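Local structure of Rho guanine nucleotide exchange factor 11 (Homo sapiens, 5JHH) at residues 116-121 / 205-210. The protein probably activates RhoA as a guanine nucleotide exchange factor, promoting release of GDP so that GTP can bind, through its RhoGEF (DH) and PH domains. Sequence-based numbering, arbitrary orientation.
Sequences VAAQFC and LKYVNE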
loop_
_atom_site.group_PDB
_atom_site.type_symbol
_atom_site.label_atom_id
_atom_site.label_comp_id
_atom_site.label_asym_id
_atom_site.label_seq_id
_atom_site.Cartn_x
_atom_site.Cartn_y
_atom_site.Cartn_z
ATOM N N VAL A 116 -10.001 -16.992 -1.583
ATOM C CA VAL A 116 -8.700 -17.620 -1.688
ATOM C C VAL A 116 -7.608 -16.569 -1.564
ATOM O O VAL A 116 -6.727 -16.733 -0.770
ATOM C CB VAL A 116 -8.596 -18.406 -2.986
ATOM C CG1 VAL A 116 -7.211 -18.972 -3.149
ATOM C CG2 VAL A 116 -9.613 -19.560 -2.951
ATOM N N ALA A 117 -7.731 -15.441 -2.247
ATOM C CA ALA A 117 -6.696 -14.421 -2.126
ATOM C C ALA A 117 -6.631 -13.860 -0.726
ATOM O O ALA A 117 -5.547 -13.576 -0.205
ATOM C CB ALA A 117 -6.908 -13.300 -3.122
ATOM N N ALA A 118 -7.771 -13.742 -0.073
ATOM C CA ALA A 118 -7.777 -13.151 1.259
ATOM C C ALA A 118 -7.144 -14.089 2.271
ATOM O O ALA A 118 -6.361 -13.665 3.088
ATOM C CB ALA A 118 -9.211 -12.794 1.700
ATOM N N GLN A 119 -7.496 -15.361 2.210
ATOM C CA GLN A 119 -6.892 -16.354 3.077
ATOM C C GLN A 119 -5.371 -16.374 2.849
ATOM O O GLN A 119 -4.612 -16.343 3.791
ATOM C CB GLN A 119 -7.531 -17.742 2.881
ATOM C CG GLN A 119 -7.186 -18.715 4.001
ATOM C CD GLN A 119 -7.401 -20.204 3.684
ATOM O OE1 GLN A 119 -6.881 -21.058 4.407
ATOM N NE2 GLN A 119 -8.184 -20.522 2.630
ATOM N N PHE A 120 -4.914 -16.352 1.602
ATOM C CA PHE A 120 -3.471 -16.328 1.366
ATOM C C PHE A 120 -2.764 -15.089 1.942
ATOM O O PHE A 120 -1.662 -15.220 2.442
ATOM C CB PHE A 120 -3.165 -16.461 -0.115
ATOM C CG PHE A 120 -1.695 -16.613 -0.434
ATOM C CD1 PHE A 120 -1.087 -17.838 -0.361
ATOM C CD2 PHE A 120 -0.959 -15.535 -0.892
ATOM C CE1 PHE A 120 0.239 -17.981 -0.693
ATOM C CE2 PHE A 120 0.368 -15.675 -1.230
ATOM C CZ PHE A 120 0.972 -16.898 -1.133
ATOM N N CYS A 121 -3.381 -13.919 1.916
ATOM C CA CYS A 121 -2.682 -12.698 2.250
ATOM C C CYS A 121 -2.905 -12.195 3.652
ATOM O O CYS A 121 -2.110 -11.402 4.136
ATOM C CB CYS A 121 -3.160 -11.529 1.348
ATOM S SG CYS A 121 -2.831 -11.814 -0.400
ATOM N N LEU A 205 -10.701 -6.127 -4.191
ATOM C CA LEU A 205 -9.602 -5.485 -3.454
ATOM C C LEU A 205 -10.048 -4.954 -2.101
ATOM O O LEU A 205 -9.307 -5.019 -1.101
ATOM C CB LEU A 205 -9.000 -4.351 -4.281
ATOM C CG LEU A 205 -8.184 -4.875 -5.464
ATOM C CD1 LEU A 205 -8.000 -3.849 -6.573
ATOM C CD2 LEU A 205 -6.822 -5.381 -5.017
ATOM N N LYS A 206 -11.275 -4.460 -2.041
ATOM C CA LYS A 206 -11.796 -3.971 -0.777
ATOM C C LYS A 206 -11.971 -5.100 0.206
ATOM O O LYS A 206 -11.702 -4.921 1.409
ATOM C CB LYS A 206 -13.119 -3.232 -0.969
ATOM C CG LYS A 206 -12.959 -1.837 -1.574
ATOM C CD LYS A 206 -14.344 -1.205 -1.762
ATOM C CE LYS A 206 -14.491 -0.462 -3.089
ATOM N NZ LYS A 206 -15.903 -0.103 -3.400
ATOM N N TYR A 207 -12.374 -6.249 -0.305
ATOM C CA TYR A 207 -12.546 -7.427 0.521
ATOM C C TYR A 207 -11.205 -7.917 1.065
ATOM O O TYR A 207 -11.086 -8.210 2.242
ATOM C CB TYR A 207 -13.222 -8.529 -0.314
ATOM C CG TYR A 207 -13.491 -9.835 0.390
ATOM C CD1 TYR A 207 -12.467 -10.723 0.626
ATOM C CD2 TYR A 207 -14.780 -10.220 0.762
ATOM C CE1 TYR A 207 -12.707 -11.930 1.264
ATOM C CE2 TYR A 207 -15.026 -11.445 1.387
ATOM C CZ TYR A 207 -13.977 -12.277 1.637
ATOM O OH TYR A 207 -14.101 -13.476 2.274
ATOM N N VAL A 208 -10.176 -7.996 0.210
ATOM C CA VAL A 208 -8.846 -8.408 0.685
ATOM C C VAL A 208 -8.285 -7.330 1.624
ATOM O O VAL A 208 -7.717 -7.640 2.644
ATOM C CB VAL A 208 -7.873 -8.655 -0.458
ATOM C CG1 VAL A 208 -6.469 -9.013 0.079
ATOM C CG2 VAL A 208 -8.417 -9.775 -1.319
ATOM N N ASN A 209 -8.490 -6.074 1.299
ATOM C CA ASN A 209 -8.082 -4.998 2.191
ATOM C C ASN A 209 -8.668 -5.207 3.585
ATOM O O ASN A 209 -7.981 -5.147 4.592
ATOM C CB ASN A 209 -8.509 -3.616 1.623
ATOM C CG ASN A 209 -7.951 -2.447 2.425
ATOM O OD1 ASN A 209 -6.830 -1.999 2.221
ATOM N ND2 ASN A 209 -8.711 -1.998 3.392
ATOM N N GLU A 210 -9.952 -5.465 3.628
ATOM C CA GLU A 210 -10.616 -5.676 4.893
ATOM C C GLU A 210 -10.100 -6.929 5.612
ATOM O O GLU A 210 -9.892 -6.897 6.816
ATOM C CB GLU A 210 -12.140 -5.682 4.662
ATOM C CG GLU A 210 -12.989 -5.728 5.912
ATOM C CD GLU A 210 -12.938 -4.462 6.729
ATOM O OE1 GLU A 210 -12.659 -3.391 6.168
ATOM O OE2 GLU A 210 -13.216 -4.553 7.937
#
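A118 and V208 face each other where two helices of the RhoGEF domain pack. Their CA atoms are 4.9 Å apart, the nearest CA pair between 116-121 and 205-210. The short axes approach to 9.0 Å and run broadly parallel, with a crossing angle of -29°. The small A118 side chain is consistent with this close approach of the backbones.

V208 carries the centre with its two methyl groups. CG2 reaches between A117 and A118, 4.2 Å from A117 CB and 4.3 Å from A118 CB. CG1 turns to the next helical turn and meets C121 CB at 4.3 Å. V208 thus touches three side chains on one face of helix 107-121. The contact is entirely apolar between side chains.

Y207 meets A118 from another direction. Its CB does not point at helix 107-121. With CG anti to the backbone N (chi1 -180°), the ring comes nearer than CB does. A118 CB lies in the plane of the ring, at its edge, 3.6 Å from Y207 CE1. This is an alkyl-to-edge contact and not a stack. A118 CB meets Y207 CE1 and V208 CG2 from directions roughly at right angles.

V208 with A117, A118 and C121 forms the buried part, more extensive but less close. Y207 is the partly exposed, solvent-side rim, yet it makes the closest single contact.

The contact joins the last turns of helix 107-121 to the middle of the long helix 189-227. Another protein chain also reaches this part of helix 189-227: its backbone hydrogen-bonds to N209 OD1, and an apolar side chain packs on V208. Helix 165-182 adjoins both helices, with L170 touching A117 and L205. Helix 70-89 covers V116 and F120.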